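Local structure of methionine gamma-lyase (Trichomonas vaginalis, 1PFF) at residues Pro126-Pro131 with Met198-Ala203. The protein belongs to the Cys/Met metabolism family of PLP-dependent enzymes, within the aminotransferase-like clan, and forms an assembly of four chains. Numbering follows the deposited sequence.
Sequences PILTNP and MRVKRA
Ile-127 and Leu-128 meet Val-200 and Lys-201 in a small contact of apolar side chains and the aliphatic part of a lysine. It joins the short, weakly bonded helical turn 125-128, which follows strand 116-120 of the seven-stranded mixed sheet, the large-domain sheet of fold type I PLP-dependent enzymes, to the middle of the long helix 183-216. The backbones come closest at Ile-127 and Val-200, whose CA atoms are 7.0 Å apart, and the two segments bury 186 Å² between them. Val-200 is at the middle of the contact: its CG1, set anti to the backbone N (chi1 163°), touches Leu-128 CG at 3.6 Å and Ile-127 CB at 3.7 Å. Leu-128 meets this methyl tip to tip, whereas Ile-127 lies obliquely across the valine with CB and CG1. Its CG2 methyl rests on CG and CE of Lys-201, 3.6 Å from CE. Here the two side chains run at about a right angle, and the extended lysine carries NZ to a salt bridge with Asp-197; Lys-201 also touches Asn-315 of the second subunit. Asn-130 ND2 donates a bent bond (138° at the hydrogen) to Pro-126 O, and also hydrogen-bonds Glu-11 OE2, of helix 2-11. Ile-127 packs further on Leu-196 of helix 183-216 and on Leu-10 of helix 2-11, while Pro-126 and Pro-131 lie against strand 138-142.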
loop_
_atom_site.group_PDB
_atom_site.type_symbol
_atom_site.label_atom_id
_atom_site.label_comp_id
_atom_site.label_asym_id
_atom_site.label_seq_id
_atom_site.Cartn_x
_atom_site.Cartn_y
_atom_site.Cartn_z
ATOM N N PRO A 126 8.472 14.738 -19.878
ATOM C CA PRO A 126 9.803 15.347 -19.707
ATOM C C PRO A 126 10.863 14.648 -20.566
ATOM O O PRO A 126 11.910 15.239 -20.822
ATOM C CB PRO A 126 10.110 15.119 -18.222
ATOM C CG PRO A 126 8.760 14.883 -17.588
ATOM C CD PRO A 126 7.997 14.112 -18.626
ATOM N N ILE A 127 10.577 13.426 -21.017
ATOM C CA ILE A 127 11.473 12.689 -21.920
ATOM C C ILE A 127 11.589 13.345 -23.306
ATOM O O ILE A 127 12.660 13.323 -23.910
ATOM C CB ILE A 127 11.039 11.183 -22.050
ATOM C CG1 ILE A 127 10.944 10.499 -20.680
ATOM C CG2 ILE A 127 11.992 10.388 -22.972
ATOM C CD1 ILE A 127 12.221 10.620 -19.804
ATOM N N LEU A 128 10.509 13.958 -23.794
ATOM C CA LEU A 128 10.484 14.437 -25.176
ATOM C C LEU A 128 10.568 15.951 -25.339
ATOM O O LEU A 128 11.133 16.435 -26.318
ATOM C CB LEU A 128 9.250 13.904 -25.896
ATOM C CG LEU A 128 9.096 12.380 -25.957
ATOM C CD1 LEU A 128 7.894 12.011 -26.839
ATOM C CD2 LEU A 128 10.373 11.668 -26.406
ATOM N N THR A 129 9.990 16.681 -24.387
ATOM C CA THR A 129 9.986 18.146 -24.400
ATOM C C THR A 129 10.261 18.682 -23.003
ATOM O O THR A 129 9.721 18.177 -22.019
ATOM C CB THR A 129 8.610 18.661 -24.912
ATOM O OG1 THR A 129 8.433 18.233 -26.269
ATOM C CG2 THR A 129 8.570 20.208 -25.012
ATOM N N ASN A 130 11.096 19.718 -22.925
ATOM C CA ASN A 130 11.307 20.428 -21.666
ATOM C C ASN A 130 10.947 21.898 -21.829
ATOM O O ASN A 130 11.820 22.715 -22.113
ATOM C CB ASN A 130 12.757 20.256 -21.198
ATOM C CG ASN A 130 13.134 18.793 -21.026
ATOM O OD1 ASN A 130 14.061 18.287 -21.680
ATOM N ND2 ASN A 130 12.397 18.099 -20.169
ATOM N N PRO A 131 9.663 22.238 -21.669
ATOM C CA PRO A 131 9.199 23.604 -21.950
ATOM C C PRO A 131 9.935 24.677 -21.151
ATOM O O PRO A 131 10.087 25.797 -21.657
ATOM C CB PRO A 131 7.701 23.563 -21.581
ATOM C CG PRO A 131 7.328 22.094 -21.712
ATOM C CD PRO A 131 8.562 21.363 -21.210
ATOM N N MET A 198 12.142 4.457 -21.101
ATOM C CA MET A 198 11.830 3.279 -21.902
ATOM C C MET A 198 10.408 3.319 -22.480
ATOM O O MET A 198 10.211 3.113 -23.674
ATOM C CB MET A 198 12.036 2.029 -21.032
ATOM C CG MET A 198 11.657 0.701 -21.657
ATOM S SD MET A 198 11.483 -0.512 -20.304
ATOM C CE MET A 198 9.815 -0.257 -19.813
ATOM N N ARG A 199 9.424 3.580 -21.627
ATOM C CA ARG A 199 8.017 3.529 -22.038
ATOM C C ARG A 199 7.652 4.650 -23.015
ATOM O O ARG A 199 6.911 4.430 -23.981
ATOM C CB ARG A 199 7.111 3.571 -20.800
ATOM C CG ARG A 199 6.962 2.200 -20.091
ATOM C CD ARG A 199 6.100 2.202 -18.818
ATOM N NE ARG A 199 6.662 3.039 -17.750
ATOM C CZ ARG A 199 6.284 4.295 -17.505
ATOM N NH1 ARG A 199 5.345 4.867 -18.258
ATOM N NH2 ARG A 199 6.843 4.976 -16.514
ATOM N N VAL A 200 8.165 5.851 -22.761
ATOM C CA VAL A 200 7.868 6.990 -23.625
ATOM C C VAL A 200 8.491 6.817 -25.008
ATOM O O VAL A 200 7.825 7.038 -26.031
ATOM C CB VAL A 200 8.291 8.317 -22.982
ATOM C CG1 VAL A 200 8.372 9.453 -24.030
ATOM C CG2 VAL A 200 7.298 8.692 -21.900
ATOM N N LYS A 201 9.748 6.384 -25.036
ATOM C CA LYS A 201 10.471 6.242 -26.294
ATOM C C LYS A 201 9.981 5.076 -27.146
ATOM O O LYS A 201 9.789 5.228 -28.357
ATOM C CB LYS A 201 11.984 6.167 -26.033
ATOM C CG LYS A 201 12.530 7.471 -25.422
ATOM C CD LYS A 201 14.052 7.484 -25.333
ATOM C CE LYS A 201 14.545 8.906 -25.083
ATOM N NZ LYS A 201 15.874 8.918 -24.438
ATOM N N ARG A 202 9.750 3.921 -26.529
ATOM C CA ARG A 202 9.178 2.793 -27.286
ATOM C C ARG A 202 7.782 3.108 -27.827
ATOM O O ARG A 202 7.481 2.780 -28.977
ATOM C CB ARG A 202 9.157 1.495 -26.478
ATOM C CG ARG A 202 8.704 0.259 -27.316
ATOM C CD ARG A 202 9.794 -0.328 -28.228
ATOM N NE ARG A 202 10.457 -1.477 -27.595
ATOM C CZ ARG A 202 11.762 -1.750 -27.669
ATOM N NH1 ARG A 202 12.582 -0.971 -28.362
ATOM N NH2 ARG A 202 12.253 -2.814 -27.043
ATOM N N ALA A 203 6.932 3.730 -27.009
ATOM C CA ALA A 203 5.600 4.125 -27.500
ATOM C C ALA A 203 5.688 5.104 -28.674
ATOM O O ALA A 203 4.960 4.953 -29.663
ATOM C CB ALA A 203 4.751 4.705 -26.383
#